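Local coordinates for oxidoreductase (Thermotoga maritima, PDB 1ZH8), which probably catalyses NADP-dependent oxidation of an alcohol group, or the reverse reduction, as a member of the GFO/IDH/MocA oxidoreductase family, at residues P146-A151 against A204-L209; I271-I276 against V285-S290. All blocks are in the same frame, centred on the assembly; numbering follows the deposited sequence.

Overall arrangement
Both interactions lie on the same side of the chain's centre, around helix 146-156. This helix supplies one side of interaction 1, which joins it to helix 195-211, and its residues pack against both segments of interaction 2, which holds the hairpin turn of the large mixed sheet against the segment leading into helix 290-303. Their centres are about 11 Å apart, and they touch through Ala147, whose CB packs 3.4 Å from Ser272 O and whose backbone N lies 3.7 Å from Val285 CG1. Neither contact touches the bound NADP: the side chain of Phe148 is about 11 Å from it and that of Trp273 about 13 Å.

Interaction 1: residues P146-A151 against A204-L209; sequences PAFWKA and AAAMRL
Ala206 and Leu209, one turn apart on helix 195-211, meet Phe148 and Trp149 of helix 146-156 in a near-parallel helix pair of the GFO/IDH/MocA C-terminal domain. The two short segments run 26° apart in direction with axes 9.7 Å apart at closest, and the contact is wholly apolar. Ala206 comes first: its methyl is directed at helix 146-156 and sits over the centre of the Phe148 ring in a CH-pi contact, 3.8 Å from CB to the ring centroid and almost on the ring normal. Ala206 also touches Trp168 of strand 163-171, so this methyl is enclosed between sheet and helix. Met207, a selenomethionine, turns from helix 146-156 to Met166, Trp168 and Phe238 of the sheet, while Arg208 forms salt bridges with Asp319 and Glu213. Leu209 ends the segment with CG anti to its backbone N (chi1 176°). CD2 sits between the two aromatic residues, 3.7 Å from Phe148 CB and 3.8 Å from Trp149 NE1. CD1 makes a second CH-pi contact over one face of the six-membered Trp149 ring, offset toward the rim. That indole is tethered by NE1 to Arg143 O, and its closest atom to Leu209 CD1 is CZ2, at 3.6 Å.

Interaction 2: residues I271-I276 against V285-S290; sequences ISWDKI and VPQENS
A first torsion of 64° places CG of Trp273 between its own backbone N and carbonyl carbon, while Gln287, bent at chi2 (-42°), folds its amide back toward the same residue. The two belong to opposite sides of a contact between a beta-hairpin turn and an extended segment. Strands 268-272 and 275-278 are joined by a two-residue turn, Trp273-Asp274, whose backbone angles fit type I; Ser272 N donates to Lys275 O at 2.9 Å, and the return bond from Lys275 N to Ser272 O is weak. The turn thus presents two successive carbonyls to segment 285-290, and each takes a bond. Gln287 NE2 gives a nearly straight hydrogen bond to Trp273 O (2.8 Å), which lies close to the plane of the amide, although the donor itself stands well above the carbonyl plane. The amide and indole planes are 49° apart, and Gln287 CD comes obliquely to Trp273 CE3 at 4.1 Å. On the indole itself, Asp274 CB rests over the centre of one face. Val285 N bonds to Asp274 O at 2.9 Å, again from above the carbonyl plane, tying the residue just after strand 281-284 to the turn. Beyond Gln287 the segment leaves the hairpin for helix 290-303: Asn289 occupies the N-cap position, and its OD1 accepts from Gln292 N. The apolar part of the contact falls to Val285, whose side chain is directed at the hairpin. Val285 CG2 lies 3.8 Å from Lys275 CA and the same distance from Ile276 CG1.

Interaction 1: residues P146-A151 against A204-L209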
ATOM      1  N   PRO A 146      23.066  -8.527   3.600  1.00 32.08           N
ATOM      2  CA  PRO A 146      22.800  -9.970   3.376  1.00 33.35           C
ATOM      3  C   PRO A 146      21.325 -10.391   3.420  1.00 35.45           C
ATOM      4  O   PRO A 146      20.923 -11.265   2.653  1.00 37.06           O
ATOM      5  CB  PRO A 146      23.608 -10.668   4.474  1.00 31.53           C
ATOM      6  CG  PRO A 146      23.904  -9.593   5.489  1.00 34.26           C
ATOM      7  CD  PRO A 146      23.959  -8.292   4.749  1.00 31.99           C
ATOM      8  N   ALA A 147      20.523  -9.752   4.273  1.00 35.13           N
ATOM      9  CA  ALA A 147      19.096 -10.047   4.371  1.00 32.55           C
ATOM     10  C   ALA A 147      18.419  -9.938   3.022  1.00 33.81           C
ATOM     11  O   ALA A 147      17.540 -10.751   2.697  1.00 34.66           O
ATOM     12  CB  ALA A 147      18.417  -9.115   5.362  1.00 31.23           C
ATOM     13  N   PHE A 148      18.813  -8.929   2.247  1.00 33.21           N
ATOM     14  CA  PHE A 148      18.211  -8.710   0.926  1.00 33.73           C
ATOM     15  C   PHE A 148      18.672  -9.788  -0.061  1.00 33.20           C
ATOM     16  O   PHE A 148      17.860 -10.310  -0.827  1.00 32.89           O
ATOM     17  CB  PHE A 148      18.479  -7.289   0.386  1.00 32.87           C
ATOM     18  CG  PHE A 148      18.006  -6.187   1.306  1.00 31.97           C
ATOM     19  CD1 PHE A 148      16.799  -6.294   1.991  1.00 30.46           C
ATOM     20  CD2 PHE A 148      18.766  -5.046   1.483  1.00 31.38           C
ATOM     21  CE1 PHE A 148      16.364  -5.292   2.829  1.00 32.27           C
ATOM     22  CE2 PHE A 148      18.334  -4.026   2.339  1.00 29.28           C
ATOM     23  CZ  PHE A 148      17.134  -4.150   3.003  1.00 26.15           C
ATOM     24  N   TRP A 149      19.951 -10.147  -0.010  1.00 32.09           N
ATOM     25  CA  TRP A 149      20.434 -11.264  -0.821  1.00 33.37           C
ATOM     26  C   TRP A 149      19.699 -12.558  -0.487  1.00 34.53           C
ATOM     27  O   TRP A 149      19.262 -13.265  -1.403  1.00 37.49           O
ATOM     28  CB  TRP A 149      21.957 -11.432  -0.743  1.00 30.88           C
ATOM     29  CG  TRP A 149      22.618 -10.396  -1.582  1.00 31.91           C
ATOM     30  CD1 TRP A 149      23.022  -9.138  -1.184  1.00 31.89           C
ATOM     31  CD2 TRP A 149      22.889 -10.475  -2.988  1.00 34.03           C
ATOM     32  NE1 TRP A 149      23.545  -8.445  -2.248  1.00 30.11           N
ATOM     33  CE2 TRP A 149      23.483  -9.237  -3.368  1.00 34.87           C
ATOM     34  CE3 TRP A 149      22.710 -11.473  -3.962  1.00 28.89           C
ATOM     35  CZ2 TRP A 149      23.907  -8.980  -4.677  1.00 30.69           C
ATOM     36  CZ3 TRP A 149      23.126 -11.219  -5.265  1.00 28.33           C
ATOM     37  CH2 TRP A 149      23.722  -9.977  -5.612  1.00 33.70           C
ATOM     38  N   LYS A 150      19.517 -12.845   0.803  1.00 33.25           N
ATOM     39  CA  LYS A 150      18.824 -14.070   1.206  1.00 34.21           C
ATOM     40  C   LYS A 150      17.347 -14.070   0.746  1.00 34.39           C
ATOM     41  O   LYS A 150      16.822 -15.098   0.302  1.00 34.97           O
ATOM     42  CB  LYS A 150      18.958 -14.342   2.710  1.00 33.49           C
ATOM     43  CG  LYS A 150      18.548 -15.774   3.126  1.00 32.59           C
ATOM     44  N   ALA A 151      16.690 -12.919   0.833  1.00 33.18           N
ATOM     45  CA  ALA A 151      15.339 -12.804   0.306  1.00 32.54           C
ATOM     46  C   ALA A 151      15.359 -13.080  -1.194  1.00 32.52           C
ATOM     47  O   ALA A 151      14.501 -13.800  -1.694  1.00 31.81           O
ATOM     48  CB  ALA A 151      14.766 -11.438   0.596  1.00 31.53           C
ATOM     49  N   ALA A 204      14.778   1.545  -3.079  1.00 32.14           N
ATOM     50  CA  ALA A 204      14.670   1.126  -4.474  1.00 30.81           C
ATOM     51  C   ALA A 204      15.747   0.091  -4.789  1.00 32.08           C
ATOM     52  O   ALA A 204      15.498  -0.911  -5.494  1.00 31.12           O
ATOM     53  CB  ALA A 204      14.792   2.335  -5.412  1.00 31.97           C
ATOM     54  N   ALA A 205      16.949   0.319  -4.251  1.00 30.86           N
ATOM     55  CA  ALA A 205      18.032  -0.614  -4.478  1.00 31.28           C
ATOM     56  C   ALA A 205      17.601  -2.017  -4.020  1.00 32.60           C
ATOM     57  O   ALA A 205      17.689  -2.996  -4.787  1.00 31.70           O
ATOM     58  CB  ALA A 205      19.296  -0.151  -3.781  1.00 30.63           C
ATOM     59  N   ALA A 206      17.053  -2.087  -2.809  1.00 31.50           N
ATOM     60  CA  ALA A 206      16.641  -3.371  -2.244  1.00 33.28           C
ATOM     61  C   ALA A 206      15.521  -4.032  -3.037  1.00 34.93           C
ATOM     62  O   ALA A 206      15.592  -5.219  -3.344  1.00 38.09           O
ATOM     63  CB  ALA A 206      16.264  -3.231  -0.779  1.00 29.55           C
HETATM   64  N   MSE A 207      14.498  -3.267  -3.395  1.00 36.34           N
HETATM   65  CA  MSE A 207      13.364  -3.844  -4.126  1.00 34.67           C
HETATM   66  C   MSE A 207      13.817  -4.360  -5.501  1.00 35.89           C
HETATM   67  O   MSE A 207      13.367  -5.429  -5.957  1.00 37.46           O
HETATM   68  CB  MSE A 207      12.250  -2.815  -4.251  1.00 32.67           C
HETATM   69  CG  MSE A 207      11.714  -2.409  -2.891  1.00 40.12           C
HETATM   70 SE   MSE A 207      10.205  -1.184  -2.963  1.00 52.31          SE
HETATM   71  CE  MSE A 207      11.154   0.553  -2.902  1.00 39.46           C
ATOM     72  N   ARG A 208      14.716  -3.617  -6.152  1.00 33.18           N
ATOM     73  CA  ARG A 208      15.218  -4.046  -7.452  1.00 34.22           C
ATOM     74  C   ARG A 208      16.097  -5.294  -7.319  1.00 33.05           C
ATOM     75  O   ARG A 208      16.092  -6.165  -8.193  1.00 31.22           O
ATOM     76  CB  ARG A 208      15.962  -2.920  -8.193  1.00 33.55           C
ATOM     77  CG  ARG A 208      15.102  -1.680  -8.521  1.00 32.62           C
ATOM     78  CD  ARG A 208      15.931  -0.570  -9.211  1.00 37.30           C
ATOM     79  NE  ARG A 208      16.755  -1.098 -10.297  1.00 32.89           N
ATOM     80  CZ  ARG A 208      18.081  -1.231 -10.242  1.00 39.84           C
ATOM     81  NH1 ARG A 208      18.741  -0.845  -9.167  1.00 35.45           N
ATOM     82  NH2 ARG A 208      18.752  -1.747 -11.268  1.00 33.59           N
ATOM     83  N   LEU A 209      16.844  -5.390  -6.223  1.00 32.99           N
ATOM     84  CA  LEU A 209      17.699  -6.548  -6.036  1.00 32.78           C
ATOM     85  C   LEU A 209      16.855  -7.820  -5.890  1.00 34.03           C
ATOM     86  O   LEU A 209      17.164  -8.874  -6.475  1.00 33.73           O
ATOM     87  CB  LEU A 209      18.577  -6.350  -4.816  1.00 34.68           C
ATOM     88  CG  LEU A 209      19.487  -7.504  -4.380  1.00 37.97           C
ATOM     89  CD1 LEU A 209      20.600  -7.710  -5.405  1.00 36.18           C
ATOM     90  CD2 LEU A 209      20.063  -7.209  -2.998  1.00 32.99           C
TER

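Interaction 2: residues I271-I276 against V285-S290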
ATOM      1  N   ILE A 271      10.843  -9.860   5.963  1.00 32.67           N
ATOM      2  CA  ILE A 271      12.255  -9.519   5.902  1.00 33.65           C
ATOM      3  C   ILE A 271      12.645  -8.509   6.994  1.00 35.47           C
ATOM      4  O   ILE A 271      11.988  -7.471   7.144  1.00 36.54           O
ATOM      5  CB  ILE A 271      12.555  -8.882   4.523  1.00 34.63           C
ATOM      6  CG1 ILE A 271      12.200  -9.863   3.395  1.00 34.24           C
ATOM      7  CG2 ILE A 271      14.003  -8.372   4.430  1.00 29.88           C
ATOM      8  CD1 ILE A 271      11.965  -9.164   2.036  1.00 30.28           C
ATOM      9  N   SER A 272      13.709  -8.812   7.743  1.00 35.15           N
ATOM     10  CA  SER A 272      14.292  -7.859   8.681  1.00 37.36           C
ATOM     11  C   SER A 272      15.811  -7.899   8.622  1.00 40.25           C
ATOM     12  O   SER A 272      16.394  -8.836   8.071  1.00 39.89           O
ATOM     13  CB  SER A 272      13.850  -8.159  10.101  1.00 36.51           C
ATOM     14  OG  SER A 272      12.457  -8.370  10.151  1.00 42.75           O
ATOM     15  N   TRP A 273      16.439  -6.881   9.217  1.00 43.99           N
ATOM     16  CA  TRP A 273      17.901  -6.763   9.314  1.00 44.70           C
ATOM     17  C   TRP A 273      18.514  -8.101   9.736  1.00 42.26           C
ATOM     18  O   TRP A 273      19.485  -8.564   9.126  1.00 41.05           O
ATOM     19  CB  TRP A 273      18.303  -5.620  10.286  1.00 46.92           C
ATOM     20  CG  TRP A 273      17.867  -5.858  11.740  1.00 55.03           C
ATOM     21  CD1 TRP A 273      16.575  -5.939  12.209  1.00 56.50           C
ATOM     22  CD2 TRP A 273      18.721  -6.069  12.893  1.00 57.36           C
ATOM     23  NE1 TRP A 273      16.576  -6.183  13.568  1.00 61.09           N
ATOM     24  CE2 TRP A 273      17.871  -6.266  14.016  1.00 58.67           C
ATOM     25  CE3 TRP A 273      20.114  -6.118  13.083  1.00 60.62           C
ATOM     26  CZ2 TRP A 273      18.369  -6.508  15.320  1.00 57.55           C
ATOM     27  CZ3 TRP A 273      20.617  -6.360  14.392  1.00 57.60           C
ATOM     28  CH2 TRP A 273      19.737  -6.550  15.485  1.00 55.87           C
ATOM     29  N   ASP A 274      17.890  -8.745  10.724  1.00 40.01           N
ATOM     30  CA  ASP A 274      18.490  -9.888  11.410  1.00 39.83           C
ATOM     31  C   ASP A 274      17.888 -11.262  11.106  1.00 39.18           C
ATOM     32  O   ASP A 274      18.360 -12.275  11.625  1.00 38.15           O
ATOM     33  CB  ASP A 274      18.518  -9.640  12.928  1.00 39.22           C
ATOM     34  CG  ASP A 274      17.125  -9.622  13.575  1.00 43.49           C
ATOM     35  OD1 ASP A 274      16.080  -9.518  12.887  1.00 48.76           O
ATOM     36  OD2 ASP A 274      17.082  -9.705  14.824  1.00 54.24           O
ATOM     37  N   LYS A 275      16.846 -11.302  10.277  1.00 38.79           N
ATOM     38  CA  LYS A 275      16.164 -12.573  10.000  1.00 38.15           C
ATOM     39  C   LYS A 275      15.155 -12.503   8.856  1.00 37.33           C
ATOM     40  O   LYS A 275      14.599 -11.448   8.544  1.00 37.79           O
ATOM     41  CB  LYS A 275      15.474 -13.109  11.256  1.00 37.04           C
ATOM     42  CG  LYS A 275      14.307 -12.261  11.715  1.00 40.73           C
ATOM     43  CD  LYS A 275      13.608 -12.891  12.902  1.00 42.30           C
ATOM     44  CE  LYS A 275      12.442 -12.034  13.346  1.00 42.49           C
ATOM     45  NZ  LYS A 275      11.859 -12.603  14.578  1.00 51.87           N
ATOM     46  N   ILE A 276      14.946 -13.647   8.227  1.00 35.27           N
ATOM     47  CA  ILE A 276      13.869 -13.803   7.281  1.00 33.90           C
ATOM     48  C   ILE A 276      12.955 -14.866   7.868  1.00 33.54           C
ATOM     49  O   ILE A 276      13.432 -15.854   8.433  1.00 33.20           O
ATOM     50  CB  ILE A 276      14.376 -14.261   5.898  1.00 35.06           C
ATOM     51  CG1 ILE A 276      15.555 -13.399   5.425  1.00 31.64           C
ATOM     52  CG2 ILE A 276      13.234 -14.266   4.875  1.00 34.11           C
ATOM     53  CD1 ILE A 276      15.166 -12.091   4.821  1.00 33.17           C
ATOM     54  N   VAL A 285      19.668 -14.147   9.806  1.00 35.53           N
ATOM     55  CA  VAL A 285      20.662 -13.696   8.850  1.00 35.92           C
ATOM     56  C   VAL A 285      21.922 -13.275   9.619  1.00 38.09           C
ATOM     57  O   VAL A 285      21.854 -12.363  10.443  1.00 38.12           O
ATOM     58  CB  VAL A 285      20.140 -12.520   7.999  1.00 34.67           C
ATOM     59  CG1 VAL A 285      21.179 -12.104   6.991  1.00 33.46           C
ATOM     60  CG2 VAL A 285      18.865 -12.899   7.290  1.00 27.25           C
ATOM     61  N   PRO A 286      23.067 -13.949   9.368  1.00 40.00           N
ATOM     62  CA  PRO A 286      24.306 -13.556  10.058  1.00 41.29           C
ATOM     63  C   PRO A 286      24.637 -12.128   9.669  1.00 43.04           C
ATOM     64  O   PRO A 286      24.583 -11.768   8.474  1.00 41.47           O
ATOM     65  CB  PRO A 286      25.364 -14.510   9.494  1.00 41.69           C
ATOM     66  CG  PRO A 286      24.597 -15.641   8.866  1.00 42.37           C
ATOM     67  CD  PRO A 286      23.276 -15.070   8.430  1.00 39.93           C
ATOM     68  N   GLN A 287      24.947 -11.317  10.676  1.00 44.50           N
ATOM     69  CA  GLN A 287      25.145  -9.886  10.480  1.00 45.56           C
ATOM     70  C   GLN A 287      26.454  -9.526   9.778  1.00 44.50           C
ATOM     71  O   GLN A 287      27.449 -10.229   9.925  1.00 44.14           O
ATOM     72  CB  GLN A 287      24.995  -9.136  11.809  1.00 46.08           C
ATOM     73  CG  GLN A 287      23.531  -8.953  12.210  1.00 51.34           C
ATOM     74  CD  GLN A 287      22.633  -8.554  11.027  1.00 56.22           C
ATOM     75  OE1 GLN A 287      22.879  -7.551  10.333  1.00 57.96           O
ATOM     76  NE2 GLN A 287      21.597  -9.349  10.791  1.00 54.13           N
ATOM     77  N   GLU A 288      26.430  -8.437   9.005  1.00 42.99           N
ATOM     78  CA  GLU A 288      27.611  -7.965   8.275  1.00 41.65           C
ATOM     79  C   GLU A 288      27.637  -6.454   8.140  1.00 37.77           C
ATOM     80  O   GLU A 288      26.612  -5.800   8.206  1.00 35.75           O
ATOM     81  CB  GLU A 288      27.646  -8.567   6.878  1.00 43.68           C
ATOM     82  CG  GLU A 288      27.784 -10.059   6.847  1.00 51.62           C
ATOM     83  CD  GLU A 288      28.318 -10.537   5.531  1.00 63.22           C
ATOM     84  OE1 GLU A 288      29.490 -10.216   5.213  1.00 66.56           O
ATOM     85  OE2 GLU A 288      27.563 -11.233   4.822  1.00 70.36           O
ATOM     86  N   ASN A 289      28.819  -5.895   7.942  1.00 36.57           N
ATOM     87  CA  ASN A 289      28.931  -4.466   7.729  1.00 35.36           C
ATOM     88  C   ASN A 289      28.861  -4.251   6.223  1.00 36.08           C
ATOM     89  O   ASN A 289      29.752  -4.688   5.501  1.00 38.40           O
ATOM     90  CB  ASN A 289      30.241  -3.925   8.336  1.00 33.74           C
ATOM     91  CG  ASN A 289      30.412  -2.426   8.123  1.00 37.52           C
ATOM     92  OD1 ASN A 289      30.146  -1.895   7.035  1.00 39.17           O
ATOM     93  ND2 ASN A 289      30.859  -1.735   9.160  1.00 31.11           N
ATOM     94  N   SER A 290      27.795  -3.607   5.749  1.00 35.05           N
ATOM     95  CA  SER A 290      27.600  -3.397   4.319  1.00 35.92           C
ATOM     96  C   SER A 290      28.550  -2.360   3.718  1.00 36.24           C
ATOM     97  O   SER A 290      28.912  -2.464   2.543  1.00 36.45           O
ATOM     98  CB  SER A 290      26.141  -3.015   4.016  1.00 39.51           C
ATOM     99  OG  SER A 290      25.740  -1.863   4.746  1.00 39.55           O
TER